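Local coordinates for protein EmGH1 (Erythrobacter marinus, PDB 5Z87) that probably hydrolyses beta-glucosidic bonds, as a glycosyl hydrolase of family 3, at residues A[139-144]-A[403-408]; A[627-632]-A[657-662]; A[329-334]-A[352-357]; A[484-489]-A[501-506]; A[671-676]-A[705-710]. All blocks are in the same frame, centred on the assembly; numbering follows the deposited sequence.

In the fold
Contact 1 spans the longest loop: residues 139-144 follow strand 126-129, and residues 403-408 start helix 403-416. Contact 3 is nested inside that loop and joins the starts of helix 330-340 and helix 355-360. The rest follow in series. Contact 4 closes a short loop between strand 476-480 and helix 508-522. Contact 2 joins two extended pieces of the long run between helix 607-615 and strand 671-678. Contact 5 then joins two sheets of the C-terminal beta domain. Contacts 2 and 5 touch, with Phe-662 CD2 3.4 Å from Tyr-710 OH. Contacts 3 and 5 are farthest apart, their centres about 56 Å from each other.

Contact 1: residues A[139-144]-A[403-408]; sequences GATQFP and TEHKLL
Thr-141 lays its side chain against the first turn of helix 403-416 and crosses His-405 at about a right angle. Thr-141 OG1 lies 3.7 Å from His-405 CB, at the edge of the imidazole and near its plane. With OG1 anti to the carbonyl carbon (chi1 -41°), the methyl CG2 is anti to the backbone N and faces the helix backbone. There Thr-141 CG2 is 3.7 Å from His-405 O. The same methyl covers one face of the Phe-143 ring, near its rim. Phe-143 reaches the helix with CE1, which is 4.0 Å from Leu-408 CG. CE1 of Phe-143 also packs against His-405 O at 3.7 Å. The polar ends share a partner: Thr-141 OG1 and His-405 ND1 both hydrogen-bond to Glu-168 OE2. An alanine at Thr-141 would probably leave Glu-168 without its hydroxyl partner and uncover the Phe-143 face where the methyl lay. The contact is buried where three elements meet. Helix 155-171 packs Val-161 and Thr-165 on Phe-143 and Ala-164 on His-405. The loop from strand 126-129 to helix 146-150 packs against both helix 155-171 and helix 403-416, which also touch each other through His-405 and Ala-164.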
# COMPACT_ATOMS: atom_id res chain seq x y z
N GLY A 139 19.40 -19.26 -28.92
CA GLY A 139 18.75 -19.69 -30.15
C GLY A 139 17.30 -20.11 -30.04
O GLY A 139 16.75 -20.57 -31.04
N ALA A 140 16.65 -19.97 -28.88
CA ALA A 140 15.24 -20.33 -28.77
C ALA A 140 14.33 -19.16 -29.18
O ALA A 140 14.72 -17.99 -29.10
CB ALA A 140 14.90 -20.77 -27.35
N THR A 141 13.12 -19.50 -29.63
CA THR A 141 12.13 -18.51 -30.05
C THR A 141 11.67 -17.63 -28.88
O THR A 141 11.19 -18.15 -27.86
CB THR A 141 10.92 -19.20 -30.67
OG1 THR A 141 11.36 -20.28 -31.49
CG2 THR A 141 10.10 -18.21 -31.51
N GLN A 142 11.79 -16.32 -29.05
CA GLN A 142 11.44 -15.34 -28.01
C GLN A 142 10.09 -14.72 -28.35
O GLN A 142 10.00 -13.80 -29.17
CB GLN A 142 12.52 -14.28 -27.90
CG GLN A 142 13.81 -14.83 -27.34
CD GLN A 142 13.56 -15.69 -26.12
OE1 GLN A 142 13.27 -15.18 -25.04
NE2 GLN A 142 13.68 -17.01 -26.28
N PHE A 143 9.04 -15.20 -27.70
CA PHE A 143 7.70 -14.66 -27.89
C PHE A 143 7.56 -13.31 -27.19
O PHE A 143 8.46 -12.85 -26.48
CB PHE A 143 6.70 -15.71 -27.42
CG PHE A 143 6.76 -16.98 -28.21
CD1 PHE A 143 6.07 -17.09 -29.42
CD2 PHE A 143 7.51 -18.06 -27.77
CE1 PHE A 143 6.13 -18.26 -30.17
CE2 PHE A 143 7.57 -19.24 -28.51
CZ PHE A 143 6.88 -19.35 -29.70
N PRO A 144 6.44 -12.60 -27.40
CA PRO A 144 6.25 -11.35 -26.64
C PRO A 144 6.24 -11.65 -25.14
O PRO A 144 5.85 -12.74 -24.71
CB PRO A 144 4.89 -10.84 -27.12
CG PRO A 144 4.68 -11.48 -28.46
CD PRO A 144 5.34 -12.83 -28.35
N THR A 403 10.36 -21.81 -38.71
CA THR A 403 9.54 -20.84 -39.43
C THR A 403 8.14 -20.78 -38.84
O THR A 403 7.56 -19.70 -38.69
CB THR A 403 9.52 -21.19 -40.92
OG1 THR A 403 10.78 -20.81 -41.50
CG2 THR A 403 8.40 -20.45 -41.65
N GLU A 404 7.59 -21.93 -38.44
CA GLU A 404 6.28 -21.93 -37.80
C GLU A 404 6.32 -21.22 -36.45
O GLU A 404 5.37 -20.49 -36.10
CB GLU A 404 5.79 -23.37 -37.65
CG GLU A 404 4.69 -23.56 -36.64
CD GLU A 404 4.29 -25.02 -36.50
OE1 GLU A 404 4.41 -25.78 -37.50
OE2 GLU A 404 3.86 -25.42 -35.39
N HIS A 405 7.40 -21.38 -35.68
CA HIS A 405 7.46 -20.75 -34.37
C HIS A 405 7.72 -19.25 -34.49
O HIS A 405 7.16 -18.46 -33.71
CB HIS A 405 8.52 -21.43 -33.49
CG HIS A 405 8.11 -22.80 -33.01
ND1 HIS A 405 8.87 -23.54 -32.12
CD2 HIS A 405 7.01 -23.55 -33.27
CE1 HIS A 405 8.26 -24.68 -31.87
NE2 HIS A 405 7.13 -24.72 -32.55
N LYS A 406 8.55 -18.84 -35.45
CA LYS A 406 8.74 -17.41 -35.68
C LYS A 406 7.45 -16.75 -36.15
O LYS A 406 7.12 -15.64 -35.74
CB LYS A 406 9.86 -17.18 -36.70
CG LYS A 406 11.24 -17.51 -36.18
CD LYS A 406 12.35 -16.97 -37.09
CE LYS A 406 12.41 -17.73 -38.42
NZ LYS A 406 13.70 -17.50 -39.13
N LEU A 407 6.67 -17.45 -36.99
CA LEU A 407 5.42 -16.87 -37.46
C LEU A 407 4.41 -16.75 -36.33
O LEU A 407 3.70 -15.73 -36.23
CB LEU A 407 4.86 -17.69 -38.62
CG LEU A 407 3.42 -17.34 -39.00
CD1 LEU A 407 3.31 -15.89 -39.50
CD2 LEU A 407 2.89 -18.33 -40.02
N LEU A 408 4.34 -17.76 -35.46
CA LEU A 408 3.50 -17.64 -34.27
C LEU A 408 3.91 -16.43 -33.44
O LEU A 408 3.05 -15.65 -33.01
CB LEU A 408 3.56 -18.92 -33.45
CG LEU A 408 2.74 -18.93 -32.16
CD1 LEU A 408 1.28 -18.64 -32.45
CD2 LEU A 408 2.88 -20.27 -31.44

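Contact 2: residues A[627-632]-A[657-662]; sequences VTIVRN and TPLYPF
Arg-631 reaches Thr-657 on a chain extended from CG to NE, with CG anti to its own carbonyl carbon (chi1 -82°). Thr-657 holds OG1 between its backbone N and carbonyl carbon, on the side of the guanidinium. The two side chains lie side by side and point the same way. Arg-631 NE donates to Thr-657 O at 2.8 Å. The oxygen is near the guanidinium plane, but NE stands 50° out of the carbonyl plane. Weaker bonds run from Arg-631 NE and NH2 to Thr-657 OG1 and from NH2 to Pro-658 O. Asp-655 also binds Thr-657 OG1. Leu-659 CD1 covers one face of the guanidinium, 3.8 Å from Arg-631 NH1. A leucine in place of Arg-631 has no side-chain N-H, and would probably leave Pro-658 O without this donor and Thr-657 to its other partners alone. Next along the chain is a classic beta bulge, with Leu-659 and Tyr-660 both opposite Ile-629. Ile-629 N donates to Tyr-660 O at 2.9 Å, nearly along the C=O axis. Ile-629 O takes weak bonds from both Leu-659 N and Tyr-660 N. Thr-628 CG2 packs on Pro-658 CB at 3.6 Å. A water donates to Thr-628 OG1 and weakly accepts from Phe-662 N. A second water joins Arg-631 N to Thr-657 O. Leu-588 and Ala-591 of helix 588-593 pack on Leu-659, and the Phe-662 ring stacks with Tyr-640.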
# COMPACT_ATOMS: atom_id res chain seq x y z
N VAL A 627 -4.01 -4.20 -17.37
CA VAL A 627 -3.86 -3.47 -16.12
C VAL A 627 -4.57 -2.14 -16.28
O VAL A 627 -4.88 -1.70 -17.39
CB VAL A 627 -2.38 -3.22 -15.76
CG1 VAL A 627 -1.69 -4.50 -15.35
CG2 VAL A 627 -1.67 -2.56 -16.96
N THR A 628 -4.81 -1.48 -15.15
CA THR A 628 -5.21 -0.08 -15.15
C THR A 628 -3.95 0.77 -15.20
O THR A 628 -2.95 0.45 -14.55
CB THR A 628 -6.03 0.26 -13.90
OG1 THR A 628 -7.28 -0.42 -13.97
CG2 THR A 628 -6.31 1.77 -13.80
N ILE A 629 -3.97 1.84 -15.99
CA ILE A 629 -2.85 2.78 -16.00
C ILE A 629 -3.26 4.02 -15.21
O ILE A 629 -4.10 4.80 -15.65
CB ILE A 629 -2.43 3.16 -17.43
CG1 ILE A 629 -2.04 1.90 -18.24
CG2 ILE A 629 -1.28 4.16 -17.36
CD1 ILE A 629 -0.84 1.15 -17.65
N VAL A 630 -2.67 4.20 -14.02
CA VAL A 630 -2.98 5.37 -13.21
C VAL A 630 -2.24 6.58 -13.78
O VAL A 630 -1.26 6.44 -14.51
CB VAL A 630 -2.63 5.16 -11.73
CG1 VAL A 630 -3.42 3.98 -11.15
CG2 VAL A 630 -1.13 4.94 -11.56
N ARG A 631 -2.73 7.77 -13.44
CA ARG A 631 -2.09 8.99 -13.95
C ARG A 631 -0.70 9.19 -13.36
O ARG A 631 0.22 9.65 -14.04
CB ARG A 631 -2.98 10.20 -13.68
CG ARG A 631 -4.05 10.34 -14.72
CD ARG A 631 -5.15 11.32 -14.37
NE ARG A 631 -6.28 10.99 -15.22
CZ ARG A 631 -6.40 11.38 -16.48
NH1 ARG A 631 -5.47 12.17 -17.01
NH2 ARG A 631 -7.44 10.99 -17.21
N ASN A 632 -0.53 8.87 -12.08
CA ASN A 632 0.77 9.06 -11.47
C ASN A 632 0.89 8.11 -10.30
O ASN A 632 -0.11 7.62 -9.77
CB ASN A 632 0.99 10.51 -11.02
CG ASN A 632 0.10 10.91 -9.86
OD1 ASN A 632 0.36 10.56 -8.70
ND2 ASN A 632 -0.95 11.66 -10.16
N THR A 657 -9.07 10.14 -12.13
CA THR A 657 -9.44 9.07 -13.03
C THR A 657 -8.19 8.35 -13.51
O THR A 657 -7.10 8.92 -13.49
CB THR A 657 -10.21 9.60 -14.24
OG1 THR A 657 -9.38 10.54 -14.94
CG2 THR A 657 -11.53 10.26 -13.79
N PRO A 658 -8.31 7.10 -13.93
CA PRO A 658 -7.16 6.45 -14.54
C PRO A 658 -6.82 7.14 -15.86
O PRO A 658 -7.67 7.77 -16.49
CB PRO A 658 -7.63 5.01 -14.75
CG PRO A 658 -9.13 5.07 -14.67
CD PRO A 658 -9.46 6.19 -13.77
N LEU A 659 -5.55 7.04 -16.24
CA LEU A 659 -5.16 7.52 -17.56
C LEU A 659 -5.79 6.66 -18.65
O LEU A 659 -6.38 7.18 -19.61
CB LEU A 659 -3.63 7.54 -17.68
CG LEU A 659 -3.10 8.17 -18.97
CD1 LEU A 659 -3.53 9.64 -19.12
CD2 LEU A 659 -1.58 8.06 -19.04
N TYR A 660 -5.71 5.35 -18.50
CA TYR A 660 -6.44 4.39 -19.32
C TYR A 660 -7.01 3.33 -18.39
O TYR A 660 -6.29 2.81 -17.51
CB TYR A 660 -5.54 3.73 -20.39
CG TYR A 660 -4.70 4.67 -21.22
CD1 TYR A 660 -5.25 5.39 -22.29
CD2 TYR A 660 -3.35 4.83 -20.97
CE1 TYR A 660 -4.47 6.25 -23.05
CE2 TYR A 660 -2.56 5.69 -21.73
CZ TYR A 660 -3.12 6.39 -22.77
OH TYR A 660 -2.33 7.22 -23.53
N PRO A 661 -8.28 2.96 -18.54
CA PRO A 661 -8.86 1.95 -17.66
C PRO A 661 -8.50 0.54 -18.10
O PRO A 661 -8.14 0.29 -19.25
CB PRO A 661 -10.36 2.19 -17.79
CG PRO A 661 -10.52 2.72 -19.18
CD PRO A 661 -9.28 3.55 -19.44
N PHE A 662 -8.60 -0.39 -17.14
CA PHE A 662 -8.45 -1.80 -17.45
C PHE A 662 -9.35 -2.19 -18.62
O PHE A 662 -10.53 -1.81 -18.68
CB PHE A 662 -8.80 -2.66 -16.23
CG PHE A 662 -8.83 -4.15 -16.52
CD1 PHE A 662 -7.68 -4.92 -16.41
CD2 PHE A 662 -10.01 -4.78 -16.91
CE1 PHE A 662 -7.71 -6.28 -16.69
CE2 PHE A 662 -10.04 -6.13 -17.18
CZ PHE A 662 -8.88 -6.88 -17.07
O HOH W 1 -9.81 1.12 -14.42
O HOH W 2 -5.29 7.72 -11.99

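Contact 3: residues A[329-334]-A[352-357]; sequences SEAEAA and YLMLPQ
The start of helix 330-340 meets the 3-10 turn at 352-353 and the beginning of helix 355-360, and the pairs are Ala-331 with Met-354 and Ala-334 with Tyr-352 and Leu-355. Met-354 lies across the start of the helix. Its chain is extended beyond CG, and chi3 of -172° carries CE on to Glu-330. Met-354 SD touches the helix backbone, 3.8 Å from Ala-331 CA. Met-354 CE reaches Glu-330 OE1 at 3.7 Å and also packs on Glu-330 CB. CE is a methyl, so this is van der Waals contact; Glu-330 OE2 makes a salt bridge to Arg-318. The two side chains meet at a slant.

Both segments belong to the N-terminal domain, whose family is of the TIM-barrel clan. Ser-329 is the N-cap of helix 330-340. Ser-329 OG accepts from Glu-332 N at 3.1 Å, which satisfies one amide of the first turn.

Ala-334 CB packs against Tyr-352 and Leu-355 together. Tyr-352 CD1 is 4.0 Å from Ala-334 CB, and Leu-355 CD2 is 4.1 Å from Ala-334 CB. Tyr-352 CE1 also lies 3.5 Å from Ala-334 O. Within its own segment, Leu-355 puts CD1 over one face of the tyrosine ring, near the rim. Tyr-352 OH is hydrogen-bonded to Val-342 O. Leu-338, a turn further along helix 330-340, packs on both Tyr-352 and Leu-355.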
# COMPACT_ATOMS: atom_id res chain seq x y z
N SER A 329 18.64 -20.73 12.84
CA SER A 329 19.87 -21.21 12.22
C SER A 329 19.52 -21.78 10.86
O SER A 329 18.35 -21.94 10.51
CB SER A 329 20.53 -22.28 13.10
OG SER A 329 19.63 -23.35 13.30
N GLU A 330 20.56 -22.13 10.10
CA GLU A 330 20.33 -22.79 8.81
C GLU A 330 19.69 -24.16 8.99
O GLU A 330 18.77 -24.52 8.25
CB GLU A 330 21.64 -22.88 8.04
CG GLU A 330 22.29 -21.53 7.85
CD GLU A 330 23.46 -21.61 6.88
OE1 GLU A 330 24.25 -22.57 6.99
OE2 GLU A 330 23.58 -20.73 6.00
N ALA A 331 20.14 -24.92 9.99
CA ALA A 331 19.50 -26.21 10.29
C ALA A 331 18.03 -26.04 10.64
O ALA A 331 17.18 -26.83 10.20
CB ALA A 331 20.23 -26.92 11.43
N GLU A 332 17.70 -25.02 11.46
CA GLU A 332 16.30 -24.77 11.76
C GLU A 332 15.53 -24.33 10.52
O GLU A 332 14.35 -24.65 10.39
CB GLU A 332 16.15 -23.73 12.88
CG GLU A 332 14.67 -23.43 13.16
CD GLU A 332 14.39 -22.64 14.45
OE1 GLU A 332 15.09 -21.65 14.74
OE2 GLU A 332 13.43 -23.02 15.17
N ALA A 333 16.19 -23.62 9.60
CA ALA A 333 15.51 -23.20 8.37
C ALA A 333 15.14 -24.40 7.51
O ALA A 333 14.01 -24.50 7.01
CB ALA A 333 16.39 -22.22 7.58
N ALA A 334 16.09 -25.32 7.31
CA ALA A 334 15.79 -26.54 6.57
C ALA A 334 14.59 -27.26 7.18
O ALA A 334 13.69 -27.69 6.45
CB ALA A 334 17.03 -27.45 6.55
N TYR A 352 19.16 -27.92 2.71
CA TYR A 352 18.64 -29.29 2.69
C TYR A 352 19.75 -30.34 2.68
O TYR A 352 19.45 -31.52 2.91
CB TYR A 352 17.73 -29.52 1.49
CG TYR A 352 16.29 -29.16 1.73
CD1 TYR A 352 15.93 -28.37 2.82
CD2 TYR A 352 15.29 -29.60 0.87
CE1 TYR A 352 14.58 -28.03 3.06
CE2 TYR A 352 13.94 -29.26 1.09
CZ TYR A 352 13.60 -28.48 2.19
OH TYR A 352 12.29 -28.15 2.40
N LEU A 353 21.00 -29.96 2.43
CA LEU A 353 22.09 -30.92 2.54
C LEU A 353 22.26 -31.40 3.97
O LEU A 353 22.86 -32.46 4.19
CB LEU A 353 23.39 -30.30 2.01
CG LEU A 353 23.63 -30.35 0.49
CD1 LEU A 353 22.49 -29.77 -0.31
CD2 LEU A 353 24.93 -29.65 0.09
N MET A 354 21.73 -30.67 4.96
CA MET A 354 21.77 -31.08 6.35
C MET A 354 20.68 -32.09 6.71
O MET A 354 20.71 -32.62 7.82
CB MET A 354 21.63 -29.87 7.29
CG MET A 354 22.72 -28.81 7.15
SD MET A 354 22.35 -27.31 8.11
CE MET A 354 23.66 -26.23 7.54
N LEU A 355 19.72 -32.35 5.82
CA LEU A 355 18.58 -33.18 6.18
C LEU A 355 18.98 -34.59 6.64
O LEU A 355 18.43 -35.05 7.66
CB LEU A 355 17.59 -33.24 5.02
CG LEU A 355 16.85 -31.96 4.66
CD1 LEU A 355 15.85 -32.25 3.54
CD2 LEU A 355 16.16 -31.37 5.88
N PRO A 356 19.88 -35.32 5.97
CA PRO A 356 20.22 -36.67 6.47
C PRO A 356 20.81 -36.66 7.87
O PRO A 356 20.36 -37.42 8.73
CB PRO A 356 21.21 -37.21 5.42
CG PRO A 356 20.95 -36.40 4.19
CD PRO A 356 20.55 -35.03 4.68
N GLN A 357 21.79 -35.79 8.12
CA GLN A 357 22.37 -35.75 9.46
C GLN A 357 21.35 -35.31 10.51
O GLN A 357 21.43 -35.75 11.66
CB GLN A 357 23.60 -34.85 9.49
CG GLN A 357 24.56 -35.16 10.65
CD GLN A 357 24.76 -36.66 10.86
OE1 GLN A 357 25.23 -37.37 9.97
NE2 GLN A 357 24.37 -37.16 12.04

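Contact 4: residues A[484-489]-A[501-506]; sequences AITAGD and DESVQA
The flat groups at the centre are two peptide carbonyls, of Ile-485 and of Val-504, each taking an N-H from the other segment. Ala-506 N comes to Ile-485 O from above the carbonyl plane, 37° out of it, at 2.9 Å. Ala-487 N approaches Val-504 O with a straighter C=O...N angle, tilted 25° from the plane. These two bonds bridge the backbones at Thr-486 and Gln-505. Ile-485 O has a further donor, a water at 2.7 Å, which also accepts weakly from Gln-505 NE2.

The side chains in contact are small. Ala-484 CB meets Ala-506 CB at 3.6 Å. Ala-487 CB and Val-504 CG2 are tighter than usual, at 3.4 Å. The methyl of Thr-486 touches Ser-503 OG. Thr-486 OG1 donates to Asp-489 OD2 at 2.8 Å, on the anti lone pair, and is also bonded to Asn-535. The Asp-489 bond spans a type II beta turn from Thr-486 to Asp-489, where Gly-488 takes the positive phi.

Phe-653 of the second subunit packs on Thr-486, Ser-503 and Gln-505, so this side of the loop takes part in the dimer contact. The two segments themselves are joined mainly through backbone bonds, with little side-chain bulk between them.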
# COMPACT_ATOMS: atom_id res chain seq x y z
N ALA A 484 19.12 8.52 -25.12
CA ALA A 484 19.40 7.25 -24.47
C ALA A 484 18.68 7.19 -23.13
O ALA A 484 18.52 8.21 -22.45
CB ALA A 484 20.91 7.05 -24.26
N ILE A 485 18.24 5.99 -22.75
CA ILE A 485 17.66 5.75 -21.43
C ILE A 485 18.80 5.41 -20.47
O ILE A 485 19.02 6.10 -19.46
CB ILE A 485 16.61 4.63 -21.48
CG1 ILE A 485 15.38 5.09 -22.27
CG2 ILE A 485 16.24 4.17 -20.08
CD1 ILE A 485 14.39 3.99 -22.60
N THR A 486 19.55 4.38 -20.81
CA THR A 486 20.70 3.96 -20.02
C THR A 486 21.97 4.21 -20.82
O THR A 486 21.99 4.09 -22.05
CB THR A 486 20.57 2.49 -19.63
OG1 THR A 486 19.97 1.77 -20.71
CG2 THR A 486 19.68 2.38 -18.40
N ALA A 487 23.04 4.58 -20.12
CA ALA A 487 24.28 4.92 -20.79
C ALA A 487 24.95 3.67 -21.34
O ALA A 487 24.97 2.62 -20.71
CB ALA A 487 25.22 5.65 -19.83
N GLY A 488 25.49 3.80 -22.55
CA GLY A 488 26.06 2.67 -23.26
C GLY A 488 25.05 1.81 -23.98
O GLY A 488 25.45 0.84 -24.64
N ASP A 489 23.76 2.12 -23.89
CA ASP A 489 22.72 1.39 -24.59
C ASP A 489 22.15 2.32 -25.66
O ASP A 489 21.08 2.91 -25.51
CB ASP A 489 21.63 0.85 -23.61
CG ASP A 489 22.19 -0.18 -22.62
OD1 ASP A 489 22.91 -1.12 -23.06
OD2 ASP A 489 21.91 -0.07 -21.40
N ASP A 501 28.49 -5.13 -15.70
CA ASP A 501 28.54 -3.68 -15.65
C ASP A 501 27.19 -3.18 -15.15
O ASP A 501 26.18 -3.29 -15.86
CB ASP A 501 28.87 -3.10 -17.03
CG ASP A 501 30.35 -3.13 -17.34
OD1 ASP A 501 30.91 -4.24 -17.46
OD2 ASP A 501 30.95 -2.04 -17.48
N GLU A 502 27.17 -2.67 -13.92
CA GLU A 502 25.94 -2.13 -13.38
C GLU A 502 25.43 -1.00 -14.27
O GLU A 502 26.21 -0.19 -14.77
CB GLU A 502 26.15 -1.62 -11.96
CG GLU A 502 26.37 -2.71 -10.94
CD GLU A 502 27.44 -2.35 -9.93
OE1 GLU A 502 27.65 -1.14 -9.70
OE2 GLU A 502 28.06 -3.27 -9.36
N SER A 503 24.12 -0.97 -14.47
CA SER A 503 23.54 -0.00 -15.38
C SER A 503 23.56 1.39 -14.76
O SER A 503 23.32 1.56 -13.56
CB SER A 503 22.11 -0.43 -15.73
OG SER A 503 21.44 0.55 -16.49
N VAL A 504 23.88 2.39 -15.59
CA VAL A 504 23.87 3.79 -15.18
C VAL A 504 22.92 4.57 -16.09
O VAL A 504 22.74 4.25 -17.26
CB VAL A 504 25.29 4.41 -15.19
CG1 VAL A 504 26.28 3.46 -14.56
CG2 VAL A 504 25.72 4.71 -16.59
N GLN A 505 22.28 5.60 -15.53
CA GLN A 505 21.33 6.37 -16.32
C GLN A 505 22.05 7.22 -17.36
O GLN A 505 23.17 7.67 -17.15
CB GLN A 505 20.48 7.25 -15.40
CG GLN A 505 19.23 7.80 -16.07
CD GLN A 505 18.37 8.60 -15.12
OE1 GLN A 505 18.60 8.59 -13.92
NE2 GLN A 505 17.38 9.31 -15.66
N ALA A 506 21.39 7.44 -18.49
CA ALA A 506 22.02 8.19 -19.57
C ALA A 506 22.25 9.64 -19.17
O ALA A 506 21.51 10.21 -18.36
CB ALA A 506 21.17 8.13 -20.83
O HOH W 3 17.31 8.16 -18.89

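Contact 5: residues A[671-676]-A[705-710]; sequences FGYGAP and DVVQLY
Asp-705, Tyr-673 and Phe-671 carry this contact. Asp-705 lies over one face of the Phe-671 ring, its CB above the ring centre at 3.6 Å in a CH-pi contact. The carboxylate follows the ring, the two planes 22° apart and stacked. With CG anti to the backbone N (chi1 -154°), the carboxyl carbon of Asp-705 is set over the ring face. Asp-705 OD2 comes to 3.5 Å from Phe-671 CD2. Asp-705 OD2 also accepts from Tyr-673 OH, modelled very short at 2.4 Å, so the exact length is doubtful. The oxygen sits at the edge of the tyrosine ring, in its plane, and the ring is turned 83° from the carboxylate. Asp-705 thus meets one ring by its face and the other by its edge. On its far oxygen, OD1, it forms a salt bridge to Lys-624. Val-707 adds an apolar side, with CG2 3.8 Å from Tyr-673 CE2.

Strands 671-673 and 705-710 run nearly in the same direction and are not paired; the axes of these short segments approach to 9.8 Å. They belong to different sheets, which face each other as in a fibronectin type III-like sandwich. Val-695 of strand 689-697 packs beside both aromatic rings. The buried carboxylate is thus gripped through both oxygens, by a phenol and a lysine. The nearby positive charge would probably favour its ionised form, and the phenol hydrogen bond would offset the cost of burying it.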
# COMPACT_ATOMS: atom_id res chain seq x y z
N PHE A 671 -17.02 -0.13 -32.92
CA PHE A 671 -17.89 -1.22 -32.47
C PHE A 671 -19.04 -0.67 -31.64
O PHE A 671 -18.83 0.14 -30.74
CB PHE A 671 -17.07 -2.25 -31.67
CG PHE A 671 -15.93 -2.87 -32.44
CD1 PHE A 671 -16.16 -3.92 -33.33
CD2 PHE A 671 -14.63 -2.40 -32.30
CE1 PHE A 671 -15.12 -4.49 -34.06
CE2 PHE A 671 -13.59 -2.95 -33.03
CZ PHE A 671 -13.83 -4.01 -33.91
N GLY A 672 -20.25 -1.14 -31.92
CA GLY A 672 -21.44 -0.73 -31.19
C GLY A 672 -22.00 -1.90 -30.40
O GLY A 672 -22.27 -2.97 -30.95
N TYR A 673 -22.17 -1.67 -29.10
CA TYR A 673 -22.50 -2.72 -28.15
C TYR A 673 -23.95 -2.60 -27.71
O TYR A 673 -24.39 -1.50 -27.35
CB TYR A 673 -21.60 -2.65 -26.91
CG TYR A 673 -20.23 -3.23 -27.12
CD1 TYR A 673 -19.30 -2.62 -27.96
CD2 TYR A 673 -19.86 -4.39 -26.45
CE1 TYR A 673 -18.04 -3.16 -28.13
CE2 TYR A 673 -18.60 -4.93 -26.61
CZ TYR A 673 -17.70 -4.32 -27.46
OH TYR A 673 -16.47 -4.89 -27.60
N GLY A 674 -24.66 -3.72 -27.70
CA GLY A 674 -25.91 -3.78 -26.98
C GLY A 674 -25.68 -4.03 -25.50
O GLY A 674 -24.55 -4.24 -25.05
N ALA A 675 -26.77 -3.99 -24.74
CA ALA A 675 -26.73 -4.28 -23.31
C ALA A 675 -26.67 -5.79 -23.09
O ALA A 675 -27.16 -6.56 -23.93
CB ALA A 675 -27.97 -3.72 -22.59
N PRO A 676 -26.07 -6.24 -21.99
CA PRO A 676 -26.13 -7.68 -21.68
C PRO A 676 -27.57 -8.10 -21.44
O PRO A 676 -28.35 -7.36 -20.83
CB PRO A 676 -25.27 -7.81 -20.42
CG PRO A 676 -25.32 -6.43 -19.78
CD PRO A 676 -25.32 -5.48 -20.97
N ASP A 705 -12.47 -6.93 -31.61
CA ASP A 705 -12.70 -6.30 -30.32
C ASP A 705 -12.80 -7.39 -29.27
O ASP A 705 -13.12 -8.55 -29.57
CB ASP A 705 -13.98 -5.43 -30.34
CG ASP A 705 -13.95 -4.30 -29.31
OD1 ASP A 705 -12.87 -4.02 -28.75
OD2 ASP A 705 -15.01 -3.68 -29.07
N VAL A 706 -12.51 -7.03 -28.02
CA VAL A 706 -12.64 -7.95 -26.89
C VAL A 706 -13.90 -7.56 -26.12
O VAL A 706 -13.92 -6.54 -25.42
CB VAL A 706 -11.40 -7.94 -26.00
CG1 VAL A 706 -11.58 -8.93 -24.86
CG2 VAL A 706 -10.15 -8.28 -26.83
N VAL A 707 -14.95 -8.37 -26.26
CA VAL A 707 -16.17 -8.20 -25.49
C VAL A 707 -15.92 -8.64 -24.05
O VAL A 707 -15.40 -9.74 -23.81
CB VAL A 707 -17.29 -9.03 -26.15
CG1 VAL A 707 -18.54 -9.06 -25.30
CG2 VAL A 707 -17.59 -8.48 -27.53
N GLN A 708 -16.27 -7.79 -23.08
CA GLN A 708 -15.89 -7.99 -21.69
C GLN A 708 -17.11 -8.04 -20.78
O GLN A 708 -17.97 -7.15 -20.83
CB GLN A 708 -14.92 -6.90 -21.23
CG GLN A 708 -13.64 -6.88 -22.06
CD GLN A 708 -12.77 -5.65 -21.84
OE1 GLN A 708 -12.68 -5.09 -20.73
NE2 GLN A 708 -12.12 -5.21 -22.90
N LEU A 709 -17.17 -9.07 -19.93
CA LEU A 709 -18.27 -9.27 -18.99
C LEU A 709 -17.78 -9.07 -17.56
O LEU A 709 -16.70 -9.54 -17.19
CB LEU A 709 -18.86 -10.68 -19.16
CG LEU A 709 -20.16 -11.01 -18.41
CD1 LEU A 709 -21.36 -10.38 -19.11
CD2 LEU A 709 -20.34 -12.51 -18.31
N TYR A 710 -18.58 -8.35 -16.75
CA TYR A 710 -18.26 -8.05 -15.36
C TYR A 710 -19.51 -8.24 -14.52
O TYR A 710 -20.64 -8.19 -15.02
CB TYR A 710 -17.78 -6.60 -15.17
CG TYR A 710 -16.57 -6.19 -15.96
CD1 TYR A 710 -16.67 -5.85 -17.31
CD2 TYR A 710 -15.31 -6.10 -15.35
CE1 TYR A 710 -15.54 -5.45 -18.04
CE2 TYR A 710 -14.18 -5.69 -16.07
CZ TYR A 710 -14.31 -5.37 -17.42
OH TYR A 710 -13.20 -4.99 -18.14